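Local coordinates for protein imidazolonepropionase (Unidentified, PDB 2Q09) that catalyses the hydrolytic opening of the imidazolone ring of imidazolone-5-propanoate to N-formimidoyl-L-glutamate, the third step of histidine degradation, at residues A[316-319]-A[325-328]; A[331-336]-A[388-393]. All coordinates share one frame; numbering follows the deposited sequence.

Overall arrangement
Both contacts involve helix 328-339 of the amidohydrolase TIM barrel: contact 1 leads into its start, and contact 2 covers part of one side. Contact 1 folds the loop after strand 312-314 back on itself, and contact 2 joins the helix to the chain around and after Tyr388. Their centres lie about 12 Å apart and they touch directly: Ser316 CA packs on Ala331 CB at 4.0 Å, and Ser327 OG meets Ile390 CG2 at 4.1 Å. Of the two contacts, only contact 1 holds active-site residues: Asp317 binds the iron and Asn319 lines the inhibitor pocket. Contact 2 is a surface contact away from these sites, its centre about 16 Å from that of the chain, against about 9 Å for contact 1.

Contact 1. Residues A[316-319]-A[325-328]. With FE (Fe (III) ion), chain B; DI6 (3-[(4S)-2,5-dioxoimidazolidin-4-yl]propanoic acid), chain C.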
ATOM      1  N   SER A 316      -2.595  -3.453  -3.992  1.00 19.93           N
ATOM      2  CA  SER A 316      -2.992  -4.861  -4.049  1.00 22.69           C
ATOM      3  C   SER A 316      -3.946  -5.332  -2.948  1.00 23.31           C
ATOM      4  O   SER A 316      -4.685  -6.309  -3.133  1.00 21.91           O
ATOM      5  CB  SER A 316      -1.742  -5.743  -4.009  1.00 22.92           C
ATOM      6  OG  SER A 316      -1.089  -5.617  -2.747  1.00 25.59           O
ATOM      7  N   ASP A 317      -3.930  -4.638  -1.812  1.00 21.94           N
ATOM      8  CA  ASP A 317      -4.768  -5.006  -0.670  1.00 23.13           C
ATOM      9  C   ASP A 317      -4.544  -6.473  -0.301  1.00 21.83           C
ATOM     10  O   ASP A 317      -5.458  -7.144   0.176  1.00 22.55           O
ATOM     11  CB  ASP A 317      -6.258  -4.763  -0.970  1.00 23.05           C
ATOM     12  CG  ASP A 317      -7.145  -4.953   0.258  1.00 25.07           C
ATOM     13  OD1 ASP A 317      -6.668  -4.657   1.378  1.00 26.65           O
ATOM     14  OD2 ASP A 317      -8.318  -5.375   0.110  1.00 22.65           O
ATOM     15  N   ILE A 318      -3.328  -6.965  -0.518  1.00 21.82           N
ATOM     16  CA  ILE A 318      -3.008  -8.366  -0.204  1.00 22.89           C
ATOM     17  C   ILE A 318      -3.558  -8.771   1.160  1.00 22.61           C
ATOM     18  O   ILE A 318      -3.175  -8.196   2.178  1.00 20.32           O
ATOM     19  CB  ILE A 318      -1.485  -8.626  -0.163  1.00 22.06           C
ATOM     20  CG1 ILE A 318      -0.865  -8.378  -1.535  1.00 24.94           C
ATOM     21  CG2 ILE A 318      -1.212 -10.080   0.288  1.00 22.86           C
ATOM     22  CD1 ILE A 318       0.659  -8.468  -1.530  1.00 23.90           C
ATOM     23  N   ASN A 319      -4.449  -9.755   1.179  1.00 23.26           N
ATOM     24  CA  ASN A 319      -5.019 -10.227   2.432  1.00 22.50           C
ATOM     25  C   ASN A 319      -5.669 -11.582   2.178  1.00 24.07           C
ATOM     26  O   ASN A 319      -6.218 -11.837   1.091  1.00 22.22           O
ATOM     27  CB  ASN A 319      -6.011  -9.200   2.996  1.00 22.88           C
ATOM     28  CG  ASN A 319      -7.368  -9.272   2.345  1.00 25.22           C
ATOM     29  OD1 ASN A 319      -8.144 -10.209   2.583  1.00 23.42           O
ATOM     30  ND2 ASN A 319      -7.671  -8.277   1.516  1.00 21.06           N
ATOM     31  N   ILE A 325      -4.099 -12.215  -3.670  1.00 20.87           N
ATOM     32  CA  ILE A 325      -3.252 -12.114  -4.847  1.00 20.75           C
ATOM     33  C   ILE A 325      -2.038 -11.239  -4.577  1.00 21.49           C
ATOM     34  O   ILE A 325      -2.141 -10.023  -4.442  1.00 21.92           O
ATOM     35  CB  ILE A 325      -4.067 -11.567  -6.036  1.00 22.03           C
ATOM     36  CG1 ILE A 325      -5.290 -12.470  -6.255  1.00 24.46           C
ATOM     37  CG2 ILE A 325      -3.214 -11.529  -7.293  1.00 22.19           C
ATOM     38  CD1 ILE A 325      -6.289 -11.952  -7.264  1.00 28.25           C
ATOM     39  N   VAL A 326      -0.880 -11.877  -4.497  1.00 20.83           N
ATOM     40  CA  VAL A 326       0.362 -11.181  -4.212  1.00 21.74           C
ATOM     41  C   VAL A 326       0.989 -10.626  -5.477  1.00 22.04           C
ATOM     42  O   VAL A 326       1.957 -11.173  -6.006  1.00 21.59           O
ATOM     43  CB  VAL A 326       1.350 -12.117  -3.514  1.00 22.18           C
ATOM     44  CG1 VAL A 326       2.607 -11.347  -3.115  1.00 22.70           C
ATOM     45  CG2 VAL A 326       0.682 -12.726  -2.276  1.00 21.79           C
ATOM     46  N   SER A 327       0.414  -9.533  -5.956  1.00 22.07           N
ATOM     47  CA  SER A 327       0.897  -8.887  -7.162  1.00 22.51           C
ATOM     48  C   SER A 327       0.378  -7.454  -7.217  1.00 23.05           C
ATOM     49  O   SER A 327      -0.834  -7.220  -7.185  1.00 20.82           O
ATOM     50  CB  SER A 327       0.409  -9.644  -8.399  1.00 23.24           C
ATOM     51  OG  SER A 327       0.857  -9.007  -9.584  1.00 23.12           O
ATOM     52  N   LEU A 328       1.291  -6.492  -7.286  1.00 21.79           N
ATOM     53  CA  LEU A 328       0.882  -5.098  -7.384  1.00 21.20           C
ATOM     54  C   LEU A 328       0.519  -4.823  -8.839  1.00 19.68           C
ATOM     55  O   LEU A 328      -0.449  -4.128  -9.135  1.00 19.61           O
ATOM     56  CB  LEU A 328       2.010  -4.150  -6.964  1.00 21.61           C
ATOM     57  CG  LEU A 328       1.706  -2.664  -7.209  1.00 20.20           C
ATOM     58  CD1 LEU A 328       0.474  -2.250  -6.406  1.00 20.51           C
ATOM     59  CD2 LEU A 328       2.909  -1.811  -6.815  1.00 21.23           C
TER
HETATM   60 FE    FE B 500      -7.405  -3.776   3.366  1.00 31.04          FE
HETATM   61  N1  DI6 C 600     -11.977  -5.066   4.014  1.00 36.27           N
HETATM   62  C2  DI6 C 600     -11.517  -6.118   3.305  1.00 35.80           C
HETATM   63  O2  DI6 C 600     -11.858  -6.456   2.185  1.00 34.50           O
HETATM   64  C3  DI6 C 600     -10.455  -6.801   4.201  1.00 35.08           C
HETATM   65  N4  DI6 C 600     -10.482  -5.956   5.416  1.00 35.79           N
HETATM   66  C5  DI6 C 600     -11.387  -4.977   5.214  1.00 36.84           C
HETATM   67  O5  DI6 C 600     -11.634  -4.101   6.030  1.00 36.98           O
HETATM   68  C6  DI6 C 600     -10.834  -8.246   4.491  1.00 33.45           C
HETATM   69  C7  DI6 C 600      -9.811  -8.961   5.377  1.00 34.18           C
HETATM   70  C8  DI6 C 600     -10.142 -10.427   5.694  1.00 33.76           C
HETATM   71  O9  DI6 C 600      -9.219 -11.142   6.131  1.00 33.75           O
HETATM   72  O10 DI6 C 600     -11.304 -10.875   5.514  1.00 34.71           O
HETATM   73  O   HOH W   1      -4.255  -8.611  -4.437  1.00 27.84           O
HETATM   74  O   HOH W   2      -9.422  -4.734   2.381  1.00 26.67           O
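Ile318 meets 325-328 without any direct hydrogen bond between the segments: its CD1 lies against Val326 CG1 at 3.8 Å, while its CG1 rests on Ile325 O. A water lies between Ser316 O (2.7 Å) and Ile325 O, the latter distance doubtfully short. The carbonyl O of Ser327 lies 3.6 Å from Ser316 CB, and Ser316 OG turns to Asp70. Val326 centres an inverse gamma turn, after which Ser327 N-caps helix 328-339; its OG also bonds Glu133.

The other end of 316-319 is active-site chemistry. Asp317 extends CG anti to the backbone N (chi1 -172°) and binds iron through OD1 at 2.3 Å, with His72, His74 and His242. Its OD2 accepts from water 2, itself an iron ligand. Asn319 ND2 donates to Asp317 O at 2.8 Å, while Asn319 OD1 accepts from Thr322 N and lies 3.5 Å from inhibitor C7. A leucine here has no amide, and Asp317 O and Thr322 N would probably be left without these hydrogen-bond partners beside the inhibitor. With OD1 on the metal and OD2 on its water, the Asp317 carboxylate is placed to orient that water, consistent with metal-assisted hydrolysis in this superfamily.

Contact 2. Residues A[331-336]-A[388-393]; sequences AMNMAC and YLIGVD
Asn333 overlaps the side chain of Ile390 with its CB, which lies 4.0 Å from both Ile390 CG1 and Ile390 CD1. The contact is helix-to-loop packing on the outside of the amidohydrolase TIM barrel: 331-336 is a piece of helix 328-339, whereas the segment 388-393 follows helix 385-388 and leads toward strand 395-400. The helical character of the first segment is borne out by Ala335 N bonding Ala331 O at 2.8 Å.

Across the interface the side chains of Asn333 and Ile390 approach at a slant, with the CG1-CD1 branch of the isoleucine doing the touching. That branch leaves with CG1 anti to the carbonyl carbon (chi1 -45°), and its CG1 also comes within 3.9 Å of Asn333 ND2. The amide therefore has an apolar neighbour as well as polar ones. On the second segment, Tyr388 contributes its backbone carbonyl, while its CB points away from the helix. Asn333 swings CG anti to its own backbone N (chi1 -176°), which carries ND2 over to that carbonyl.

The buried area is small, 112 Å² with both sides summed, as fits a surface contact. Its polar component is correspondingly modest: Asn333 ND2 also reaches Ser387 O in a weak bond, and the bond from Asn333 ND2 to Tyr388 O is weak too, 3.1 Å long with an N-H...O angle of 124°.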
ATOM      1  N   ALA A 331      -2.821  -5.730  -9.856  1.00 18.11           N
ATOM      2  CA  ALA A 331      -3.751  -4.722  -9.358  1.00 19.07           C
ATOM      3  C   ALA A 331      -3.826  -3.550 -10.333  1.00 17.79           C
ATOM      4  O   ALA A 331      -4.891  -2.964 -10.548  1.00 17.70           O
ATOM      5  CB  ALA A 331      -3.308  -4.225  -7.979  1.00 19.31           C
HETATM    6  N   MSE A 332      -2.683  -3.199 -10.910  1.00 17.08           N
HETATM    7  CA  MSE A 332      -2.631  -2.103 -11.875  1.00 18.04           C
HETATM    8  C   MSE A 332      -3.451  -2.488 -13.110  1.00 18.09           C
HETATM    9  O   MSE A 332      -4.213  -1.679 -13.652  1.00 19.38           O
HETATM   10  CB  MSE A 332      -1.178  -1.830 -12.272  1.00 18.91           C
HETATM   11  CG  MSE A 332      -0.322  -1.316 -11.108  1.00 20.80           C
HETATM   12 SE   MSE A 332       1.563  -1.308 -11.492  1.00 26.32          SE
HETATM   13  CE  MSE A 332       1.584   0.293 -12.653  1.00 23.94           C
ATOM     14  N   ASN A 333      -3.274  -3.727 -13.559  1.00 17.88           N
ATOM     15  CA  ASN A 333      -4.002  -4.230 -14.719  1.00 16.20           C
ATOM     16  C   ASN A 333      -5.505  -4.202 -14.429  1.00 17.48           C
ATOM     17  O   ASN A 333      -6.309  -3.815 -15.277  1.00 16.49           O
ATOM     18  CB  ASN A 333      -3.540  -5.654 -15.035  1.00 16.73           C
ATOM     19  CG  ASN A 333      -4.171  -6.218 -16.288  1.00 20.26           C
ATOM     20  OD1 ASN A 333      -5.353  -6.574 -16.303  1.00 19.92           O
ATOM     21  ND2 ASN A 333      -3.382  -6.297 -17.359  1.00 20.42           N
HETATM   22  N   MSE A 334      -5.880  -4.595 -13.216  1.00 15.66           N
HETATM   23  CA  MSE A 334      -7.289  -4.596 -12.850  1.00 18.47           C
HETATM   24  C   MSE A 334      -7.859  -3.193 -12.682  1.00 17.59           C
HETATM   25  O   MSE A 334      -9.021  -2.965 -13.002  1.00 18.67           O
HETATM   26  CB  MSE A 334      -7.519  -5.421 -11.582  1.00 20.62           C
HETATM   27  CG  MSE A 334      -7.335  -6.907 -11.810  1.00 24.53           C
HETATM   28 SE   MSE A 334      -7.877  -7.989 -10.290  1.00 30.39          SE
HETATM   29  CE  MSE A 334      -7.637  -9.750 -11.093  1.00 27.44           C
ATOM     30  N   ALA A 335      -7.060  -2.257 -12.179  1.00 17.65           N
ATOM     31  CA  ALA A 335      -7.537  -0.886 -12.030  1.00 19.42           C
ATOM     32  C   ALA A 335      -7.915  -0.369 -13.422  1.00 19.22           C
ATOM     33  O   ALA A 335      -8.923   0.312 -13.588  1.00 20.26           O
ATOM     34  CB  ALA A 335      -6.451  -0.005 -11.421  1.00 18.07           C
ATOM     35  N   CYS A 336      -7.109  -0.714 -14.419  1.00 19.08           N
ATOM     36  CA  CYS A 336      -7.374  -0.277 -15.786  1.00 20.08           C
ATOM     37  C   CYS A 336      -8.591  -0.994 -16.358  1.00 20.79           C
ATOM     38  O   CYS A 336      -9.541  -0.366 -16.818  1.00 20.99           O
ATOM     39  CB  CYS A 336      -6.169  -0.556 -16.689  1.00 19.97           C
ATOM     40  SG  CYS A 336      -4.705   0.458 -16.354  1.00 21.78           S
ATOM     41  N   TYR A 388       0.278  -3.534 -18.230  1.00 22.41           N
ATOM     42  CA  TYR A 388      -0.206  -4.463 -19.243  1.00 21.98           C
ATOM     43  C   TYR A 388       0.204  -5.930 -19.101  1.00 22.45           C
ATOM     44  O   TYR A 388      -0.643  -6.785 -18.822  1.00 23.68           O
ATOM     45  CB  TYR A 388       0.217  -3.961 -20.630  1.00 21.48           C
ATOM     46  CG  TYR A 388      -0.541  -4.598 -21.768  1.00 20.65           C
ATOM     47  CD1 TYR A 388      -1.854  -4.222 -22.043  1.00 21.54           C
ATOM     48  CD2 TYR A 388       0.041  -5.587 -22.562  1.00 23.34           C
ATOM     49  CE1 TYR A 388      -2.571  -4.812 -23.089  1.00 22.89           C
ATOM     50  CE2 TYR A 388      -0.662  -6.184 -23.600  1.00 23.36           C
ATOM     51  CZ  TYR A 388      -1.964  -5.791 -23.860  1.00 23.53           C
ATOM     52  OH  TYR A 388      -2.661  -6.381 -24.887  1.00 24.05           O
ATOM     53  N   LEU A 389       1.487  -6.218 -19.321  1.00 21.98           N
ATOM     54  CA  LEU A 389       2.004  -7.583 -19.245  1.00 24.16           C
ATOM     55  C   LEU A 389       2.352  -7.920 -17.802  1.00 22.83           C
ATOM     56  O   LEU A 389       3.276  -7.337 -17.226  1.00 23.11           O
ATOM     57  CB  LEU A 389       3.256  -7.724 -20.118  1.00 26.11           C
ATOM     58  CG  LEU A 389       3.833  -9.139 -20.183  1.00 27.95           C
ATOM     59  CD1 LEU A 389       2.839 -10.076 -20.837  1.00 27.48           C
ATOM     60  CD2 LEU A 389       5.131  -9.110 -20.967  1.00 32.58           C
ATOM     61  N   ILE A 390       1.632  -8.890 -17.246  1.00 21.32           N
ATOM     62  CA  ILE A 390       1.807  -9.281 -15.851  1.00 21.01           C
ATOM     63  C   ILE A 390       2.428 -10.654 -15.623  1.00 21.13           C
ATOM     64  O   ILE A 390       2.283 -11.545 -16.450  1.00 21.70           O
ATOM     65  CB  ILE A 390       0.427  -9.257 -15.137  1.00 21.32           C
ATOM     66  CG1 ILE A 390      -0.340  -7.974 -15.505  1.00 22.24           C
ATOM     67  CG2 ILE A 390       0.598  -9.388 -13.632  1.00 22.83           C
ATOM     68  CD1 ILE A 390       0.357  -6.689 -15.102  1.00 21.51           C
ATOM     69  N   GLY A 391       3.134 -10.801 -14.501  1.00 22.36           N
ATOM     70  CA  GLY A 391       3.722 -12.078 -14.136  1.00 21.78           C
ATOM     71  C   GLY A 391       5.126 -12.419 -14.601  1.00 22.72           C
ATOM     72  O   GLY A 391       5.634 -13.482 -14.259  1.00 21.86           O
ATOM     73  N   VAL A 392       5.753 -11.535 -15.373  1.00 21.10           N
ATOM     74  CA  VAL A 392       7.100 -11.779 -15.887  1.00 21.99           C
ATOM     75  C   VAL A 392       8.157 -10.896 -15.222  1.00 23.07           C
ATOM     76  O   VAL A 392       7.971  -9.683 -15.092  1.00 23.96           O
ATOM     77  CB  VAL A 392       7.154 -11.517 -17.415  1.00 20.81           C
ATOM     78  CG1 VAL A 392       8.554 -11.754 -17.946  1.00 20.28           C
ATOM     79  CG2 VAL A 392       6.155 -12.411 -18.129  1.00 20.06           C
ATOM     80  N   ASP A 393       9.267 -11.503 -14.805  1.00 22.22           N
ATOM     81  CA  ASP A 393      10.351 -10.749 -14.184  1.00 23.18           C
ATOM     82  C   ASP A 393      10.992  -9.914 -15.288  1.00 22.99           C
ATOM     83  O   ASP A 393      11.465 -10.451 -16.288  1.00 21.79           O
ATOM     84  CB  ASP A 393      11.400 -11.688 -13.576  1.00 23.40           C
ATOM     85  CG  ASP A 393      10.913 -12.384 -12.312  1.00 27.71           C
ATOM     86  OD1 ASP A 393       9.808 -12.064 -11.827  1.00 26.18           O
ATOM     87  OD2 ASP A 393      11.652 -13.256 -11.803  1.00 26.45           O
TER